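Local coordinates for glucanase (Klebsiella pneumoniae, PDB 5GY3), which probably hydrolyses internal beta-1,4-glucosidic linkages of cellulose and related beta-glucans, as a family 8 endoglucanase, at residues P46-L51 / W94-A99; R17-D20 / G24-S27. One frame throughout, in Å; residues are numbered along the deposited sequence.

Interaction 1 of 2, residues P46-L51 / W94-A99; sequences PAFDKL and WALLRA
Phe48 reaches from helix 45-59 to Ala95, Leu96 and Ala99 of helix 86-103, a helix-helix contact within the (alpha/alpha)6 barrel that characterises family 8 glycoside hydrolases. The short segments 46-51 and 94-99 run roughly antiparallel, with 144° between their N-to-C directions, yet their axes come no closer than 12.1 Å. That is too wide for backbones to meet, and one ring spans the gap: every contact between the two segments involves Phe48. Its CG lies anti to the backbone N (chi1 -177°), which extends the ring outward from its own helix, CZ leading. Ala99 and Ala95, one turn apart, present their methyls to it. Ala99 CB sits over one face in a CH-pi contact, 3.9 Å from the ring centroid and 28° off the normal. Ala95 meets CE2 of the same ring with its carbonyl O at 3.8 Å, obliquely, and with CB slightly farther off. Leu96 comes in differently: its side chain crosses that of Phe48 at about a right angle, and although its CB does not aim at helix 45-59, the CD2 branch returns to the ring edge near the ring plane. The three small or branched side chains thus hold the distal half of the phenyl group. Around the pair, Met36 and Val40 of helix 29-41 also touch Phe48, while the rings of Tyr108 and Trp103 meet it edge-to-face, so the ring is buried among several helices. No hydrogen bond joins the two segments; the tightest apolar approach is Phe48 CZ to Ala99 CB, 3.5 Å.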
loop_
_atom_site.group_PDB
_atom_site.type_symbol
_atom_site.label_atom_id
_atom_site.label_comp_id
_atom_site.label_asym_id
_atom_site.label_seq_id
_atom_site.Cartn_x
_atom_site.Cartn_y
_atom_site.Cartn_z
ATOM N N PRO A 46 -21.487 -0.376 -8.886
ATOM C CA PRO A 46 -21.152 -0.405 -10.324
ATOM C C PRO A 46 -19.676 -0.147 -10.593
ATOM O O PRO A 46 -19.055 -0.892 -11.364
ATOM C CB PRO A 46 -22.057 0.688 -10.912
ATOM C CG PRO A 46 -23.229 0.695 -10.004
ATOM C CD PRO A 46 -22.658 0.487 -8.629
ATOM N N ALA A 47 -19.095 0.873 -9.952
ATOM C CA ALA A 47 -17.678 1.165 -10.152
ATOM C C ALA A 47 -16.813 0.029 -9.630
ATOM O O ALA A 47 -15.845 -0.373 -10.286
ATOM C CB ALA A 47 -17.299 2.476 -9.462
ATOM N N PHE A 48 -17.146 -0.501 -8.447
ATOM C CA PHE A 48 -16.391 -1.631 -7.910
ATOM C C PHE A 48 -16.373 -2.798 -8.891
ATOM O O PHE A 48 -15.318 -3.387 -9.152
ATOM C CB PHE A 48 -16.967 -2.077 -6.566
ATOM C CG PHE A 48 -16.176 -3.192 -5.930
ATOM C CD1 PHE A 48 -16.417 -4.512 -6.265
ATOM C CD2 PHE A 48 -15.178 -2.912 -5.011
ATOM C CE1 PHE A 48 -15.672 -5.541 -5.711
ATOM C CE2 PHE A 48 -14.432 -3.937 -4.451
ATOM C CZ PHE A 48 -14.681 -5.250 -4.806
ATOM N N ASP A 49 -17.541 -3.166 -9.428
ATOM C CA ASP A 49 -17.590 -4.310 -10.333
ATOM C C ASP A 49 -16.819 -4.036 -11.624
ATOM O O ASP A 49 -16.193 -4.950 -12.175
ATOM C CB ASP A 49 -19.047 -4.695 -10.622
ATOM C CG ASP A 49 -19.711 -5.447 -9.457
ATOM O OD1 ASP A 49 -18.996 -6.059 -8.637
ATOM O OD2 ASP A 49 -20.957 -5.448 -9.367
ATOM N N LYS A 50 -16.841 -2.788 -12.113
ATOM C CA LYS A 50 -16.047 -2.434 -13.292
ATOM C C LYS A 50 -14.556 -2.555 -12.998
ATOM O O LYS A 50 -13.794 -3.120 -13.792
ATOM C CB LYS A 50 -16.366 -1.007 -13.752
ATOM C CG LYS A 50 -17.625 -0.819 -14.605
ATOM C CD LYS A 50 -17.991 0.686 -14.741
ATOM C CE LYS A 50 -19.026 1.114 -13.682
ATOM N NZ LYS A 50 -18.977 2.549 -13.202
ATOM N N LEU A 51 -14.122 -2.002 -11.860
ATOM C CA LEU A 51 -12.712 -2.052 -11.484
ATOM C C LEU A 51 -12.247 -3.488 -11.325
ATOM O O LEU A 51 -11.180 -3.873 -11.822
ATOM C CB LEU A 51 -12.489 -1.282 -10.183
ATOM C CG LEU A 51 -12.739 0.219 -10.194
ATOM C CD1 LEU A 51 -12.909 0.760 -8.773
ATOM C CD2 LEU A 51 -11.588 0.918 -10.903
ATOM N N TRP A 94 -8.269 -7.354 -0.067
ATOM C CA TRP A 94 -8.882 -6.642 1.050
ATOM C C TRP A 94 -10.148 -5.927 0.604
ATOM O O TRP A 94 -11.180 -5.990 1.285
ATOM C CB TRP A 94 -7.863 -5.649 1.620
ATOM C CG TRP A 94 -8.264 -4.976 2.881
ATOM C CD1 TRP A 94 -9.167 -5.415 3.816
ATOM C CD2 TRP A 94 -7.752 -3.737 3.365
ATOM N NE1 TRP A 94 -9.243 -4.515 4.855
ATOM C CE2 TRP A 94 -8.380 -3.479 4.602
ATOM C CE3 TRP A 94 -6.814 -2.818 2.877
ATOM C CZ2 TRP A 94 -8.117 -2.330 5.345
ATOM C CZ3 TRP A 94 -6.540 -1.684 3.630
ATOM C CH2 TRP A 94 -7.183 -1.458 4.853
ATOM N N ALA A 95 -10.094 -5.257 -0.552
ATOM C CA ALA A 95 -11.283 -4.598 -1.080
ATOM C C ALA A 95 -12.418 -5.596 -1.313
ATOM O O ALA A 95 -13.588 -5.293 -1.032
ATOM C CB ALA A 95 -10.932 -3.859 -2.370
ATOM N N LEU A 96 -12.089 -6.788 -1.826
ATOM C CA LEU A 96 -13.106 -7.818 -2.054
ATOM C C LEU A 96 -13.737 -8.276 -0.748
ATOM O O LEU A 96 -14.958 -8.459 -0.672
ATOM C CB LEU A 96 -12.492 -9.009 -2.792
ATOM C CG LEU A 96 -12.272 -8.725 -4.282
ATOM C CD1 LEU A 96 -11.237 -9.666 -4.904
ATOM C CD2 LEU A 96 -13.617 -8.800 -5.029
ATOM N N LEU A 97 -12.923 -8.479 0.290
ATOM C CA LEU A 97 -13.473 -8.823 1.597
ATOM C C LEU A 97 -14.439 -7.744 2.081
ATOM O O LEU A 97 -15.547 -8.039 2.556
ATOM C CB LEU A 97 -12.324 -9.026 2.581
ATOM C CG LEU A 97 -12.533 -9.982 3.738
ATOM C CD1 LEU A 97 -13.000 -11.319 3.164
ATOM C CD2 LEU A 97 -11.210 -10.139 4.473
ATOM N N ARG A 98 -14.050 -6.477 1.939
ATOM C CA ARG A 98 -14.914 -5.390 2.382
ATOM C C ARG A 98 -16.159 -5.271 1.510
ATOM O O ARG A 98 -17.229 -4.888 2.004
ATOM C CB ARG A 98 -14.111 -4.088 2.413
ATOM C CG ARG A 98 -13.102 -4.079 3.575
ATOM C CD ARG A 98 -11.910 -3.140 3.354
ATOM N NE ARG A 98 -12.223 -1.723 3.528
ATOM C CZ ARG A 98 -12.041 -1.031 4.655
ATOM N NH1 ARG A 98 -11.561 -1.616 5.741
ATOM N NH2 ARG A 98 -12.330 0.264 4.695
ATOM N N ALA A 99 -16.053 -5.628 0.232
ATOM C CA ALA A 99 -17.218 -5.609 -0.645
ATOM C C ALA A 99 -18.263 -6.630 -0.210
ATOM O O ALA A 99 -19.470 -6.374 -0.305
ATOM C CB ALA A 99 -16.786 -5.871 -2.086
#

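Interaction 2 of 2, residues R17-D20 / G24-S27; sequences RIID and GNVS
A tight chain reversal between helix 2-11 and strand 27-28 brings segment 24-27 back against 17-20, with Ser27, Val26 and Asn25 bonded in turn to Ile18 and Asp20. The two arms run roughly antiparallel. Asp20 N donates to Val26 O in a nearly straight bond, 2.8 Å with 172° at the hydrogen. Asn25 N to Asp20 O is also close, 2.9 Å, but its angle of 128° makes it weak. A side chain supplies the third link: Ser27 OG donates to Ile18 O at 2.6 Å, approaching from above the carbonyl plane, 44° out of it. With OG anti to its carbonyl carbon, the hydroxyl reaches the 17-20 arm; it also accepts from a water. That water, in the plane of the Arg17 guanidinium and at its edge, accepts from Arg17 NH1 and donates to Asn25 O as well as Ser27 OG, joining both arms; the same arginine forms a salt bridge with Asp15. Beside the polar links, the side chains of Ile19 and Asn25 meet at a slant: Ile19 CG2 touches Asn25 OD1 at 3.3 Å, while CD1 lies 3.5 Å from Asn25 O. Gly24 and Asn25 both have positive phi, a conformation that helps the chain turn back. Asp20 OD2 is hydrogen-bonded to His28 NE2, its side chain end leading away from 24-27; the side chain of Asp20 lies about 11 Å from that of Asp87, the predicted nucleophile. The arrangement is that of an irregular hairpin-like loop, pinned by one sound and one weak backbone bond, a serine hydroxyl and a bridging water.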
loop_
_atom_site.group_PDB
_atom_site.type_symbol
_atom_site.label_atom_id
_atom_site.label_comp_id
_atom_site.label_asym_id
_atom_site.label_seq_id
_atom_site.Cartn_x
_atom_site.Cartn_y
_atom_site.Cartn_z
ATOM N N ARG A 17 -10.201 0.716 -15.909
ATOM C CA ARG A 17 -8.821 1.044 -15.554
ATOM C C ARG A 17 -8.748 2.329 -14.744
ATOM O O ARG A 17 -9.464 3.296 -15.025
ATOM C CB ARG A 17 -7.952 1.214 -16.807
ATOM C CG ARG A 17 -7.684 -0.043 -17.567
ATOM C CD ARG A 17 -6.825 0.195 -18.822
ATOM N NE ARG A 17 -7.567 0.923 -19.852
ATOM C CZ ARG A 17 -7.168 2.061 -20.415
ATOM N NH1 ARG A 17 -6.008 2.608 -20.079
ATOM N NH2 ARG A 17 -7.927 2.642 -21.330
ATOM N N ILE A 18 -7.862 2.338 -13.739
ATOM C CA ILE A 18 -7.424 3.560 -13.070
ATOM C C ILE A 18 -6.115 3.988 -13.713
ATOM O O ILE A 18 -5.198 3.169 -13.875
ATOM C CB ILE A 18 -7.238 3.347 -11.558
ATOM C CG1 ILE A 18 -8.588 3.069 -10.903
ATOM C CG2 ILE A 18 -6.581 4.576 -10.920
ATOM C CD1 ILE A 18 -9.491 4.285 -10.785
ATOM N N ILE A 19 -6.027 5.260 -14.085
ATOM C CA ILE A 19 -4.937 5.764 -14.911
ATOM C C ILE A 19 -4.017 6.609 -14.046
ATOM O O ILE A 19 -4.452 7.600 -13.443
ATOM C CB ILE A 19 -5.475 6.580 -16.096
ATOM C CG1 ILE A 19 -6.333 5.701 -16.998
ATOM C CG2 ILE A 19 -4.351 7.144 -16.884
ATOM C CD1 ILE A 19 -5.638 4.462 -17.476
ATOM N N ASP A 20 -2.746 6.215 -13.985
ATOM C CA ASP A 20 -1.692 6.997 -13.338
ATOM C C ASP A 20 -1.247 8.047 -14.357
ATOM O O ASP A 20 -0.290 7.864 -15.114
ATOM C CB ASP A 20 -0.550 6.075 -12.909
ATOM C CG ASP A 20 0.392 6.703 -11.882
ATOM O OD1 ASP A 20 0.525 7.943 -11.843
ATOM O OD2 ASP A 20 1.010 5.929 -11.110
ATOM N N GLY A 24 2.707 8.194 -17.265
ATOM C CA GLY A 24 2.482 7.617 -18.574
ATOM C C GLY A 24 1.148 6.931 -18.739
ATOM O O GLY A 24 1.005 6.082 -19.623
ATOM N N ASN A 25 0.171 7.271 -17.893
ATOM C CA ASN A 25 -1.195 6.759 -17.992
ATOM C C ASN A 25 -1.280 5.252 -17.770
ATOM O O ASN A 25 -2.212 4.603 -18.251
ATOM C CB ASN A 25 -1.839 7.123 -19.335
ATOM C CG ASN A 25 -2.118 8.604 -19.463
ATOM O OD1 ASN A 25 -2.407 9.282 -18.475
ATOM N ND2 ASN A 25 -2.022 9.118 -20.685
ATOM N N VAL A 26 -0.329 4.672 -17.038
ATOM C CA VAL A 26 -0.340 3.226 -16.830
ATOM C C VAL A 26 -1.343 2.885 -15.744
ATOM O O VAL A 26 -1.836 3.768 -15.032
ATOM C CB VAL A 26 1.052 2.673 -16.462
ATOM C CG1 VAL A 26 2.041 2.889 -17.601
ATOM C CG2 VAL A 26 1.552 3.293 -15.161
ATOM N N SER A 27 -1.652 1.601 -15.621
ATOM C CA SER A 27 -2.474 1.075 -14.546
ATOM C C SER A 27 -1.671 0.033 -13.782
ATOM O O SER A 27 -0.762 -0.593 -14.328
ATOM C CB SER A 27 -3.762 0.446 -15.079
ATOM O OG SER A 27 -4.598 1.423 -15.666
HETATM O O HOH W 1 -3.797 2.020 -18.367
#

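Overall arrangement
From the N terminus, the chain leaves helix 2-11 and closes interaction 2 first, a short reversal with only three residues between segments 17-20 and 24-27. It then passes through strand 27-28 and helix 29-41 into helix 45-59, where interaction 1 opens; a span of 42 residues follows before 94-99 closes it on helix 86-103. The two contacts are therefore in series, neither nesting nor crossing. Their centres are 18 Å apart, yet they touch directly: Leu51 CD2 packs on Ile18 CG1 at 3.7 Å. Helix 45-59 thus links the N-terminal loop to helix 86-103, and helix 29-41 contacts residues of both interactions.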